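DUF3863 domain-containing protein (Parabacteroides distasonis, PDB 3LM3) is of unknown function but probably acts on carbohydrates as a glycoside hydrolase or deacetylase. Local coordinates at residues R21-C26 with G280-I285; T65-G70 with M305-T310; I247-G252 with R260-T265; T265-F270 with K311-D316. All coordinates share one frame; numbering follows the deposited sequence.

Interaction 1: residues R21-C26 with G280-I285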
loop_
_atom_site.group_PDB
_atom_site.type_symbol
_atom_site.label_atom_id
_atom_site.label_comp_id
_atom_site.label_asym_id
_atom_site.label_seq_id
_atom_site.Cartn_x
_atom_site.Cartn_y
_atom_site.Cartn_z
ATOM N N ARG A 21 -7.285 15.700 -0.337
ATOM C CA ARG A 21 -6.324 14.849 -1.045
ATOM C C ARG A 21 -5.134 14.615 -0.122
ATOM O O ARG A 21 -4.655 15.564 0.504
ATOM C CB ARG A 21 -5.872 15.549 -2.331
ATOM C CG ARG A 21 -6.963 15.773 -3.332
ATOM C CD ARG A 21 -6.479 16.618 -4.493
ATOM N NE ARG A 21 -7.489 16.749 -5.528
ATOM C CZ ARG A 21 -8.476 17.624 -5.524
ATOM N NH1 ARG A 21 -8.620 18.488 -4.538
ATOM N NH2 ARG A 21 -9.338 17.627 -6.542
ATOM N N PHE A 22 -4.704 13.361 -0.007
ATOM C CA PHE A 22 -3.657 12.966 0.907
ATOM C C PHE A 22 -2.611 12.120 0.208
ATOM O O PHE A 22 -2.951 11.255 -0.592
ATOM C CB PHE A 22 -4.220 12.113 2.021
ATOM C CG PHE A 22 -5.237 12.831 2.859
ATOM C CD1 PHE A 22 -4.831 13.581 3.938
ATOM C CD2 PHE A 22 -6.582 12.793 2.547
ATOM C CE1 PHE A 22 -5.769 14.271 4.698
ATOM C CE2 PHE A 22 -7.525 13.523 3.281
ATOM C CZ PHE A 22 -7.098 14.237 4.386
ATOM N N VAL A 23 -1.346 12.376 0.561
ATOM C CA VAL A 23 -0.237 11.479 0.224
ATOM C C VAL A 23 0.386 11.018 1.533
ATOM O O VAL A 23 0.771 11.856 2.363
ATOM C CB VAL A 23 0.849 12.142 -0.638
ATOM C CG1 VAL A 23 2.086 11.227 -0.783
ATOM C CG2 VAL A 23 0.303 12.547 -2.008
ATOM N N THR A 24 0.503 9.709 1.701
ATOM C CA THR A 24 1.202 9.135 2.838
ATOM C C THR A 24 2.460 8.448 2.335
ATOM O O THR A 24 2.374 7.436 1.627
ATOM C CB THR A 24 0.334 8.160 3.621
ATOM O OG1 THR A 24 -0.130 7.094 2.780
ATOM C CG2 THR A 24 -0.884 8.850 4.244
ATOM N N LEU A 25 3.625 8.981 2.693
ATOM C CA LEU A 25 4.915 8.404 2.368
ATOM C C LEU A 25 5.528 7.757 3.588
ATOM O O LEU A 25 5.456 8.290 4.702
ATOM C CB LEU A 25 5.888 9.490 1.905
ATOM C CG LEU A 25 7.354 9.083 1.724
ATOM C CD1 LEU A 25 7.515 8.064 0.600
ATOM C CD2 LEU A 25 8.236 10.331 1.464
ATOM N N CYS A 26 6.136 6.612 3.379
ATOM C CA CYS A 26 7.026 5.984 4.350
ATOM C C CYS A 26 8.418 5.827 3.743
ATOM O O CYS A 26 8.556 5.436 2.573
ATOM C CB CYS A 26 6.509 4.621 4.756
ATOM S SG CYS A 26 7.682 3.588 5.694
ATOM N N GLY A 280 -9.323 11.740 -1.829
ATOM C CA GLY A 280 -8.332 11.009 -2.624
ATOM C C GLY A 280 -7.132 10.706 -1.765
ATOM O O GLY A 280 -6.733 11.547 -0.966
ATOM N N TRP A 281 -6.531 9.537 -1.979
ATOM C CA TRP A 281 -5.393 9.101 -1.179
ATOM C C TRP A 281 -4.408 8.317 -2.039
ATOM O O TRP A 281 -4.797 7.384 -2.750
ATOM C CB TRP A 281 -5.876 8.227 -0.020
ATOM C CG TRP A 281 -4.764 7.525 0.719
ATOM C CD1 TRP A 281 -3.657 8.090 1.297
ATOM C CD2 TRP A 281 -4.654 6.110 0.919
ATOM N NE1 TRP A 281 -2.875 7.095 1.861
ATOM C CE2 TRP A 281 -3.448 5.877 1.608
ATOM C CE3 TRP A 281 -5.448 5.017 0.562
ATOM C CZ2 TRP A 281 -3.027 4.600 1.984
ATOM C CZ3 TRP A 281 -5.021 3.768 0.907
ATOM C CH2 TRP A 281 -3.833 3.559 1.615
ATOM N N VAL A 282 -3.152 8.731 -1.978
ATOM C CA VAL A 282 -2.030 8.082 -2.610
ATOM C C VAL A 282 -1.070 7.642 -1.506
ATOM O O VAL A 282 -0.749 8.417 -0.591
ATOM C CB VAL A 282 -1.305 9.051 -3.562
ATOM C CG1 VAL A 282 0.077 8.524 -3.966
ATOM C CG2 VAL A 282 -2.209 9.350 -4.778
ATOM N N ALA A 283 -0.609 6.390 -1.611
ATOM C CA ALA A 283 0.357 5.786 -0.692
ATOM C C ALA A 283 1.664 5.515 -1.391
ATOM O O ALA A 283 1.677 5.133 -2.574
ATOM C CB ALA A 283 -0.185 4.467 -0.146
ATOM N N ASN A 284 2.789 5.695 -0.709
ATOM C CA ASN A 284 4.071 5.367 -1.339
ATOM C C ASN A 284 5.086 5.014 -0.274
ATOM O O ASN A 284 5.001 5.461 0.866
ATOM C CB ASN A 284 4.555 6.537 -2.188
ATOM C CG ASN A 284 5.367 6.119 -3.412
ATOM O OD1 ASN A 284 5.722 4.954 -3.597
ATOM N ND2 ASN A 284 5.646 7.116 -4.282
ATOM N N ILE A 285 6.023 4.155 -0.656
ATOM C CA ILE A 285 7.113 3.684 0.215
ATOM C C ILE A 285 8.400 3.800 -0.583
ATOM O O ILE A 285 8.498 3.242 -1.679
ATOM C CB ILE A 285 6.907 2.260 0.720
ATOM C CG1 ILE A 285 5.633 2.174 1.573
ATOM C CG2 ILE A 285 8.153 1.789 1.525
ATOM C CD1 ILE A 285 5.174 0.742 1.913
#
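Trp281 NE1 donates a hydrogen bond to Thr24 OG1 at 2.9 Å. The hydroxyl lies close to the plane of the indole. CG anti to the backbone N (chi1 170°) starts the Trp281 indole toward Thr24, and Thr24 OG1, between backbone N and carbonyl carbon (chi1 58°), faces NE1. The methyl of Thr24 also packs there, with CG2 3.6 Å from Trp281 NE1. On the same face of the sheet, Phe22 CB packs on Trp281 CD1, and Cys26 CB on Ile285 CG1. On the other face, Val23 and Val282 lie side by side, with Val23 CG2 4.2 Å from Val282 CB. Behind these groups, strands 21-26 and 280-285 run parallel and in register. Five backbone hydrogen bonds join them, from Phe22 N to Gly280 O through to Cys26 N to Asn284 O. One layer out, Phe325 of helix 322-332 stacks on Trp281, while Phe270 of helix 255-277 covers Val23 and Val282. An alanine in place of Trp281 would probably leave the Thr24 hydroxyl without its indole donor and open a gap beside Phe325. The side-chain bond gives the buried indole N-H an acceptor within a largely apolar layer between sheet and helix.

Interaction 2: residues T65-G70 with M305-T310; sequences TNNPNG and MWVTGT
Val307 and Asn67 meet through branches that each stand anti to their own backbone N. In Val307 the branch is CG1 (chi1 171°). In Asn67 it is CG (chi1 -173°). The two side chains cross at about a right angle. Val307 CG1 lies 3.5 Å from Asn67 CB and 3.7 Å from Asn67 ND2. The same methyl also reaches the loop backbone, 3.4 Å from Thr65 O. One methyl therefore touches a carbonyl oxygen, a methylene and an amide. The amide is fixed from behind, because Asn67 ND2 is hydrogen-bonded to Phe63 O at the end of helix 53-64. Thr65 OG1 likewise turns back to that helix, to Ala62 O. Its other branch faces across: Thr65 CG2 is 3.9 Å from Thr308 OG1. Asn66 takes a left-handed backbone conformation (phi 58°). Its side chain brings OD1 to 3.0 Å from Thr308 OG1. Both residues have two conformers, and the hydroxyl also has Lys304 O in reach, so this polar link is doubtful. A type I beta turn from Asn67 to Gly70 then leads the chain toward strand 73-76, with Gly70 N bonded to Asn67 O at 3.0 Å. Phe319 of strand 318-320 touches both Asn67 and Val307. The contact thus fits the loop between helix 53-64 and strand 73-76 against helix 296-313. Its inner part is a van der Waals fit of one methyl against a methylene, an amide and a carbonyl oxygen, and the asparagine amide there donates to Phe63 O of helix 53-64, not to helix 296-313.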
loop_
_atom_site.group_PDB
_atom_site.type_symbol
_atom_site.label_atom_id
_atom_site.label_comp_id
_atom_site.label_asym_id
_atom_site.label_seq_id
_atom_site.Cartn_x
_atom_site.Cartn_y
_atom_site.Cartn_z
ATOM N N THR A 65 10.797 19.844 -0.032
ATOM C CA THR A 65 10.769 20.881 -1.088
ATOM C C THR A 65 9.342 21.243 -1.463
ATOM O O THR A 65 8.566 20.395 -1.842
ATOM C CB THR A 65 11.463 20.353 -2.378
ATOM O OG1 THR A 65 12.746 19.846 -2.036
ATOM C CG2 THR A 65 11.616 21.458 -3.434
ATOM N N ASN A 66 8.998 22.539 -1.361
ATOM C CA ASN A 66 7.652 23.008 -1.650
ATOM C C ASN A 66 6.606 22.315 -0.782
ATOM O O ASN A 66 5.421 22.240 -1.137
ATOM C CB ASN A 66 7.332 22.822 -3.144
ATOM C CG ASN A 66 8.237 23.646 -4.027
ATOM O OD1 ASN A 66 9.003 23.113 -4.849
ATOM N ND2 ASN A 66 8.155 24.965 -3.868
ATOM N N ASN A 67 7.040 21.835 0.382
ATOM C CA ASN A 67 6.217 20.950 1.212
ATOM C C ASN A 67 6.538 21.149 2.694
ATOM O O ASN A 67 6.813 20.201 3.420
ATOM C CB ASN A 67 6.458 19.501 0.744
ATOM C CG ASN A 67 5.556 18.469 1.401
ATOM O OD1 ASN A 67 4.420 18.739 1.778
ATOM N ND2 ASN A 67 6.067 17.235 1.472
ATOM N N PRO A 68 6.478 22.409 3.159
ATOM C CA PRO A 68 6.881 22.638 4.553
ATOM C C PRO A 68 5.996 22.041 5.618
ATOM O O PRO A 68 6.495 21.755 6.718
ATOM C CB PRO A 68 6.895 24.175 4.663
ATOM C CG PRO A 68 5.882 24.615 3.618
ATOM C CD PRO A 68 6.121 23.659 2.465
ATOM N N ASN A 69 4.724 21.821 5.306
ATOM C CA ASN A 69 3.829 21.160 6.246
ATOM C C ASN A 69 3.852 19.648 6.097
ATOM O O ASN A 69 3.108 18.945 6.787
ATOM C CB ASN A 69 2.384 21.687 6.094
ATOM C CG ASN A 69 2.239 23.122 6.567
ATOM O OD1 ASN A 69 1.718 23.984 5.855
ATOM N ND2 ASN A 69 2.714 23.382 7.761
ATOM N N GLY A 70 4.659 19.126 5.180
ATOM C CA GLY A 70 4.663 17.675 4.952
ATOM C C GLY A 70 5.323 16.897 6.064
ATOM O O GLY A 70 6.329 17.317 6.674
HETATM N N MSE A 305 10.868 16.041 -7.565
HETATM C CA MSE A 305 9.990 16.136 -8.704
HETATM C C MSE A 305 8.571 15.650 -8.341
HETATM O O MSE A 305 7.554 16.288 -8.658
HETATM C CB MSE A 305 10.573 15.291 -9.833
HETATM C CG MSE A 305 10.096 15.676 -11.161
HETATM SE SE MSE A 305 10.991 14.680 -12.539
HETATM C CE MSE A 305 12.516 15.874 -12.789
ATOM N N TRP A 306 8.528 14.501 -7.665
ATOM C CA TRP A 306 7.292 13.908 -7.248
ATOM C C TRP A 306 6.497 14.864 -6.360
ATOM O O TRP A 306 5.312 15.155 -6.618
ATOM C CB TRP A 306 7.572 12.587 -6.513
ATOM C CG TRP A 306 6.313 11.972 -5.908
ATOM C CD1 TRP A 306 5.049 11.882 -6.470
ATOM C CD2 TRP A 306 6.225 11.350 -4.629
ATOM N NE1 TRP A 306 4.203 11.254 -5.608
ATOM C CE2 TRP A 306 4.884 10.929 -4.454
ATOM C CE3 TRP A 306 7.146 11.145 -3.593
ATOM C CZ2 TRP A 306 4.453 10.278 -3.301
ATOM C CZ3 TRP A 306 6.704 10.505 -2.448
ATOM C CH2 TRP A 306 5.370 10.108 -2.299
ATOM N N VAL A 307 7.124 15.360 -5.300
ATOM C CA VAL A 307 6.419 16.238 -4.356
ATOM C C VAL A 307 6.044 17.547 -5.020
ATOM O O VAL A 307 4.894 17.982 -4.931
ATOM C CB VAL A 307 7.290 16.457 -3.115
ATOM C CG1 VAL A 307 6.698 17.558 -2.186
ATOM C CG2 VAL A 307 7.478 15.124 -2.353
ATOM N N THR A 308 6.990 18.178 -5.701
ATOM C CA THR A 308 6.731 19.456 -6.343
ATOM C C THR A 308 5.646 19.347 -7.408
ATOM O O THR A 308 4.781 20.208 -7.511
ATOM C CB THR A 308 7.997 20.008 -7.003
ATOM O OG1 THR A 308 8.965 20.317 -5.986
ATOM C CG2 THR A 308 7.672 21.267 -7.806
ATOM N N GLY A 309 5.676 18.273 -8.190
ATOM C CA GLY A 309 4.702 18.094 -9.243
ATOM C C GLY A 309 3.291 17.857 -8.707
ATOM O O GLY A 309 2.295 18.335 -9.240
ATOM N N THR A 310 3.220 17.102 -7.608
ATOM C CA THR A 310 1.957 16.878 -6.920
ATOM C C THR A 310 1.394 18.191 -6.392
ATOM O O THR A 310 0.224 18.478 -6.586
ATOM C CB THR A 310 2.151 15.855 -5.788
ATOM O OG1 THR A 310 2.677 14.626 -6.317
ATOM C CG2 THR A 310 0.834 15.551 -5.088
#

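Interaction 3: residues I247-G252 with R260-T265; sequences IETYKG and REVMHT
Thr249 and Val262 make the closest approach between these helices. Thr249 OG1 lies 3.3 Å from Val262 CG2, and the side chains cross at about a right angle. OG1 sits between the backbone N and the carbonyl carbon (chi1 59°), and it is hydrogen-bonded to Gly245 O. Thr249 CG2 touches Glu261 CG at 3.9 Å. Beyond that carbon the Glu261 chain bends, and its carboxylate leads away to Ser348 OG. Next comes Tyr250, whose CE2 is 3.6 Å from Val262 CG2. Its hydroxyl runs on past the valine, with OH 3.9 Å from Val262 CB, and is hydrogen-bonded to His259 ND1. Selenomethionine Met263 adds a looser touch, with CE 4.3 Å from Tyr250 OH. An alanine at Tyr250 would probably uncover one side of Val262 and leave His259 ND1 without its hydroxyl partner. The segment has a wider pi-type turn at 247-251, with Gly252 N bonded to Ile247 O. The two short segments run roughly antiparallel, at 150°, with axes 9.3 Å apart, as in a helical hairpin with a tight bend. Helix 296-313 lies against this pair, and its Trp306 touches both Tyr250 and Val262.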
loop_
_atom_site.group_PDB
_atom_site.type_symbol
_atom_site.label_atom_id
_atom_site.label_comp_id
_atom_site.label_asym_id
_atom_site.label_seq_id
_atom_site.Cartn_x
_atom_site.Cartn_y
_atom_site.Cartn_z
ATOM N N ILE A 247 10.756 2.832 -8.256
ATOM C CA ILE A 247 11.570 1.812 -8.945
ATOM C C ILE A 247 11.119 1.627 -10.393
ATOM O O ILE A 247 11.934 1.619 -11.332
ATOM C CB ILE A 247 11.543 0.472 -8.185
ATOM C CG1 ILE A 247 12.365 0.600 -6.890
ATOM C CG2 ILE A 247 12.051 -0.695 -9.067
ATOM C CD1 ILE A 247 13.864 0.905 -7.090
ATOM N N GLU A 248 9.808 1.487 -10.580
ATOM C CA GLU A 248 9.241 1.166 -11.889
ATOM C C GLU A 248 8.959 2.388 -12.750
ATOM O O GLU A 248 8.479 2.258 -13.890
ATOM C CB GLU A 248 7.958 0.346 -11.720
ATOM C CG GLU A 248 8.141 -0.948 -10.981
ATOM C CD GLU A 248 8.190 -0.853 -9.476
ATOM O OE1 GLU A 248 7.884 0.208 -8.912
ATOM O OE2 GLU A 248 8.561 -1.899 -8.861
ATOM N N THR A 249 9.252 3.578 -12.217
ATOM C CA THR A 249 8.927 4.832 -12.893
ATOM C C THR A 249 10.166 5.725 -12.984
ATOM O O THR A 249 10.924 5.636 -13.945
ATOM C CB THR A 249 7.725 5.553 -12.220
ATOM O OG1 THR A 249 8.021 5.838 -10.835
ATOM C CG2 THR A 249 6.469 4.697 -12.331
ATOM N N TYR A 250 10.404 6.573 -11.985
ATOM C CA TYR A 250 11.572 7.438 -11.994
ATOM C C TYR A 250 12.886 6.707 -12.324
ATOM O O TYR A 250 13.670 7.178 -13.163
ATOM C CB TYR A 250 11.724 8.152 -10.644
ATOM C CG TYR A 250 10.635 9.165 -10.396
ATOM C CD1 TYR A 250 10.591 10.350 -11.107
ATOM C CD2 TYR A 250 9.663 8.958 -9.426
ATOM C CE1 TYR A 250 9.573 11.265 -10.894
ATOM C CE2 TYR A 250 8.630 9.902 -9.205
ATOM C CZ TYR A 250 8.594 11.041 -9.928
ATOM O OH TYR A 250 7.549 11.911 -9.711
ATOM N N LYS A 251 13.122 5.566 -11.690
ATOM C CA LYS A 251 14.355 4.797 -11.914
ATOM C C LYS A 251 14.259 4.032 -13.238
ATOM O O LYS A 251 15.062 4.247 -14.126
ATOM C CB LYS A 251 14.622 3.894 -10.723
ATOM C CG LYS A 251 16.013 3.282 -10.662
ATOM C CD LYS A 251 16.204 2.110 -11.577
ATOM C CE LYS A 251 15.404 0.866 -11.236
ATOM N NZ LYS A 251 15.879 -0.312 -12.083
ATOM N N GLY A 252 13.256 3.168 -13.382
ATOM C CA GLY A 252 13.174 2.328 -14.580
ATOM C C GLY A 252 13.000 3.040 -15.906
ATOM O O GLY A 252 13.527 2.600 -16.950
ATOM N N ARG A 260 5.776 11.345 -15.483
ATOM C CA ARG A 260 4.484 11.406 -16.130
ATOM C C ARG A 260 3.593 10.239 -15.679
ATOM O O ARG A 260 2.386 10.413 -15.470
ATOM C CB ARG A 260 4.630 11.390 -17.651
ATOM C CG ARG A 260 5.111 12.704 -18.229
ATOM C CD ARG A 260 5.255 12.577 -19.732
ATOM N NE ARG A 260 5.512 13.851 -20.412
ATOM C CZ ARG A 260 6.700 14.412 -20.572
ATOM N NH1 ARG A 260 7.817 13.830 -20.122
ATOM N NH2 ARG A 260 6.759 15.574 -21.222
ATOM N N GLU A 261 4.167 9.045 -15.524
ATOM C CA GLU A 261 3.377 7.892 -15.075
ATOM C C GLU A 261 2.941 8.054 -13.610
ATOM O O GLU A 261 1.824 7.707 -13.248
ATOM C CB GLU A 261 4.156 6.612 -15.295
ATOM C CG GLU A 261 3.498 5.361 -14.750
ATOM C CD GLU A 261 2.130 5.033 -15.286
ATOM O OE1 GLU A 261 1.734 5.522 -16.367
ATOM O OE2 GLU A 261 1.459 4.218 -14.589
ATOM N N VAL A 262 3.824 8.606 -12.774
ATOM C CA VAL A 262 3.476 8.873 -11.365
ATOM C C VAL A 262 2.339 9.896 -11.275
ATOM O O VAL A 262 1.375 9.672 -10.537
ATOM C CB VAL A 262 4.707 9.325 -10.572
ATOM C CG1 VAL A 262 4.331 9.677 -9.148
ATOM C CG2 VAL A 262 5.745 8.190 -10.557
HETATM N N MSE A 263 2.417 10.969 -12.060
HETATM C CA MSE A 263 1.325 11.959 -12.070
HETATM C C MSE A 263 0.027 11.347 -12.550
HETATM O O MSE A 263 -1.040 11.609 -11.974
HETATM C CB MSE A 263 1.684 13.173 -12.924
HETATM C CG MSE A 263 2.891 13.974 -12.391
HETATM SE SE MSE A 263 2.661 14.829 -10.659
HETATM C CE MSE A 263 3.524 13.460 -9.575
ATOM N N HIS A 264 0.090 10.539 -13.612
ATOM C CA HIS A 264 -1.092 9.874 -14.141
ATOM C C HIS A 264 -1.755 9.001 -13.072
ATOM O O HIS A 264 -2.978 9.002 -12.895
ATOM C CB HIS A 264 -0.708 9.000 -15.338
ATOM C CG HIS A 264 -1.810 8.104 -15.804
ATOM N ND1 HIS A 264 -2.790 8.542 -16.662
ATOM C CD2 HIS A 264 -2.109 6.814 -15.499
ATOM C CE1 HIS A 264 -3.634 7.551 -16.890
ATOM N NE2 HIS A 264 -3.261 6.502 -16.174
ATOM N N THR A 265 -0.927 8.227 -12.369
ATOM C CA THR A 265 -1.443 7.338 -11.343
ATOM C C THR A 265 -2.059 8.132 -10.212
ATOM O O THR A 265 -3.161 7.782 -9.727
ATOM C CB THR A 265 -0.364 6.383 -10.856
ATOM O OG1 THR A 265 0.138 5.607 -11.969
ATOM C CG2 THR A 265 -0.899 5.443 -9.796
#

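Interaction 4: residues T265-F270 with K311-D316; sequences TEAIHF and KERWPD
Phe270 and Trp314 form a T-shaped (edge-to-face) pair. The edge of Phe270 points at the six-membered ring of Trp314, with centroids 5.2 Å apart and planes at 75°. Phe270 CD2 is the leading atom, 3.6 Å from Trp314 CE3. The methylene of the same residue makes a CH-pi contact. Phe270 CB stands 3.5 Å from the centroid of the five-membered ring, 14° off its normal. The opposite face of the indole is covered by Arg313 CG, over the ring centre. From there the arginine chain extends, CG to NE, until Arg313 NH2 lies 3.5 Å from Ala267 CB. Ala267 also meets the far end of the indole, with CA 3.7 Å and CB 3.8 Å from Trp314 CZ2. Trp314 is the first residue to leave helical backbone angles after helix 296-313. That helix belongs to a beta-alpha-beta crossover from strand 280-287 to strand 318-320, which passes over strand 21-29 between them. Helix 255-277, which carries Phe270, packs beside it on the same side of the sheet. Asp271, next along that helix, holds both polar ends: OD1 accepts from Trp314 NE1, and OD2 forms a salt bridge with Arg313 NH2. Glu266 borders the indole, with OE1 3.8 Å from Trp314 CZ3. Its carboxylate is engaged by Thr310 OG1 and Trp306 NE1. The carbonyl of Phe270 accepts from Arg21 NE of strand 21-29.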
loop_
_atom_site.group_PDB
_atom_site.type_symbol
_atom_site.label_atom_id
_atom_site.label_comp_id
_atom_site.label_asym_id
_atom_site.label_seq_id
_atom_site.Cartn_x
_atom_site.Cartn_y
_atom_site.Cartn_z
ATOM N N THR A 265 -0.927 8.227 -12.369
ATOM C CA THR A 265 -1.443 7.338 -11.343
ATOM C C THR A 265 -2.059 8.132 -10.212
ATOM O O THR A 265 -3.161 7.782 -9.727
ATOM C CB THR A 265 -0.364 6.383 -10.856
ATOM O OG1 THR A 265 0.138 5.607 -11.969
ATOM C CG2 THR A 265 -0.899 5.443 -9.796
ATOM N N GLU A 266 -1.407 9.220 -9.807
ATOM C CA GLU A 266 -2.026 10.072 -8.786
ATOM C C GLU A 266 -3.342 10.659 -9.235
ATOM O O GLU A 266 -4.273 10.805 -8.440
ATOM C CB GLU A 266 -1.092 11.175 -8.312
ATOM C CG GLU A 266 0.109 10.642 -7.614
ATOM C CD GLU A 266 0.893 11.714 -6.922
ATOM O OE1 GLU A 266 1.053 12.839 -7.496
ATOM O OE2 GLU A 266 1.372 11.469 -5.807
ATOM N N ALA A 267 -3.451 10.998 -10.527
ATOM C CA ALA A 267 -4.671 11.618 -11.042
ATOM C C ALA A 267 -5.891 10.679 -10.977
ATOM O O ALA A 267 -7.019 11.150 -10.888
ATOM C CB ALA A 267 -4.466 12.131 -12.463
ATOM N N ILE A 268 -5.668 9.366 -10.975
ATOM C CA ILE A 268 -6.757 8.422 -10.748
ATOM C C ILE A 268 -7.501 8.769 -9.456
ATOM O O ILE A 268 -8.739 8.671 -9.352
ATOM C CB ILE A 268 -6.229 6.974 -10.640
ATOM C CG1 ILE A 268 -5.508 6.563 -11.920
ATOM C CG2 ILE A 268 -7.341 5.951 -10.265
ATOM C CD1 ILE A 268 -4.757 5.186 -11.783
ATOM N N HIS A 269 -6.726 9.192 -8.462
ATOM C CA HIS A 269 -7.203 9.501 -7.123
ATOM C C HIS A 269 -7.560 10.953 -6.909
ATOM O O HIS A 269 -8.539 11.268 -6.234
ATOM C CB HIS A 269 -6.128 9.049 -6.138
ATOM C CG HIS A 269 -5.902 7.590 -6.231
ATOM N ND1 HIS A 269 -6.717 6.694 -5.572
ATOM C CD2 HIS A 269 -5.129 6.861 -7.064
ATOM C CE1 HIS A 269 -6.406 5.471 -5.950
ATOM N NE2 HIS A 269 -5.444 5.543 -6.858
ATOM N N PHE A 270 -6.737 11.835 -7.445
ATOM C CA PHE A 270 -6.861 13.267 -7.140
ATOM C C PHE A 270 -7.728 14.046 -8.125
ATOM O O PHE A 270 -8.116 15.173 -7.818
ATOM C CB PHE A 270 -5.466 13.875 -7.042
ATOM C CG PHE A 270 -4.629 13.393 -5.862
ATOM C CD1 PHE A 270 -5.181 12.675 -4.806
ATOM C CD2 PHE A 270 -3.283 13.746 -5.785
ATOM C CE1 PHE A 270 -4.399 12.292 -3.721
ATOM C CE2 PHE A 270 -2.499 13.353 -4.697
ATOM C CZ PHE A 270 -3.078 12.634 -3.667
ATOM N N LYS A 311 2.218 18.975 -5.708
ATOM C CA LYS A 311 1.756 20.253 -5.138
ATOM C C LYS A 311 1.406 21.275 -6.222
ATOM O O LYS A 311 0.524 22.115 -6.033
ATOM C CB LYS A 311 2.791 20.823 -4.166
ATOM C CG LYS A 311 3.024 20.019 -2.909
ATOM C CD LYS A 311 1.849 19.943 -1.946
ATOM C CE LYS A 311 1.626 21.193 -1.173
ATOM N NZ LYS A 311 0.634 20.922 -0.080
ATOM N N GLU A 312 2.092 21.236 -7.348
ATOM C CA GLU A 312 1.789 22.169 -8.421
ATOM C C GLU A 312 0.392 21.924 -8.979
ATOM O O GLU A 312 -0.391 22.870 -9.174
ATOM C CB GLU A 312 2.818 22.057 -9.533
ATOM C CG GLU A 312 2.578 22.958 -10.725
ATOM C CD GLU A 312 3.712 22.849 -11.722
ATOM O OE1 GLU A 312 4.811 23.362 -11.418
ATOM O OE2 GLU A 312 3.509 22.224 -12.786
ATOM N N ARG A 313 0.052 20.656 -9.196
ATOM C CA ARG A 313 -1.211 20.307 -9.828
ATOM C C ARG A 313 -2.378 20.279 -8.848
ATOM O O ARG A 313 -3.500 20.626 -9.214
ATOM C CB ARG A 313 -1.041 18.981 -10.547
ATOM C CG ARG A 313 -2.243 18.530 -11.309
ATOM C CD ARG A 313 -1.864 17.451 -12.282
ATOM N NE ARG A 313 -3.021 16.822 -12.889
ATOM C CZ ARG A 313 -2.969 15.763 -13.703
ATOM N NH1 ARG A 313 -1.792 15.258 -14.078
ATOM N NH2 ARG A 313 -4.094 15.198 -14.139
ATOM N N TRP A 314 -2.102 19.860 -7.614
ATOM C CA TRP A 314 -3.096 19.707 -6.559
ATOM C C TRP A 314 -2.575 20.415 -5.304
ATOM O O TRP A 314 -2.039 19.795 -4.392
ATOM C CB TRP A 314 -3.374 18.218 -6.289
ATOM C CG TRP A 314 -3.907 17.453 -7.485
ATOM C CD1 TRP A 314 -5.169 17.507 -8.028
ATOM C CD2 TRP A 314 -3.171 16.511 -8.280
ATOM N NE1 TRP A 314 -5.256 16.659 -9.110
ATOM C CE2 TRP A 314 -4.049 16.030 -9.276
ATOM C CE3 TRP A 314 -1.858 16.005 -8.236
ATOM C CZ2 TRP A 314 -3.648 15.063 -10.216
ATOM C CZ3 TRP A 314 -1.467 15.060 -9.173
ATOM C CH2 TRP A 314 -2.369 14.588 -10.141
ATOM N N PRO A 315 -2.670 21.752 -5.282
ATOM C CA PRO A 315 -1.956 22.531 -4.266
ATOM C C PRO A 315 -2.383 22.336 -2.837
ATOM O O PRO A 315 -1.576 22.598 -1.936
ATOM C CB PRO A 315 -2.160 23.988 -4.706
ATOM C CG PRO A 315 -3.033 23.964 -5.845
ATOM C CD PRO A 315 -3.202 22.594 -6.364
ATOM N N ASP A 316 -3.596 21.827 -2.615
ATOM C CA ASP A 316 -4.039 21.624 -1.238
ATOM C C ASP A 316 -3.798 20.192 -0.739
ATOM O O ASP A 316 -4.267 19.839 0.343
ATOM C CB ASP A 316 -5.502 22.049 -1.061
ATOM C CG ASP A 316 -5.715 23.569 -1.254
ATOM O OD1 ASP A 316 -4.795 24.375 -0.947
ATOM O OD2 ASP A 316 -6.824 23.962 -1.695
#

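How the interactions relate
From the N terminus, strand 21-26 comes first and pairs in interaction 1 with strand 280-285, closing a loop of over 250 residues. Loop 65-70 follows, and interaction 2 ties it to helix 296-313, closing a loop of about 230 residues. Interaction 3 closes a short loop between helices 247-253 and 255-277, nested inside the loops of both interactions 1 and 2. Interaction 4 starts where it ends, sharing Thr265, and closes a loop of about 40 residues at the end of helix 296-313. Interactions 1, 2 and 4 cross one another along the chain. Helix 296-313 is common to interactions 2 and 4, and helix 255-277 to 3 and 4. The helical layer is thereby joined to the parallel sheet.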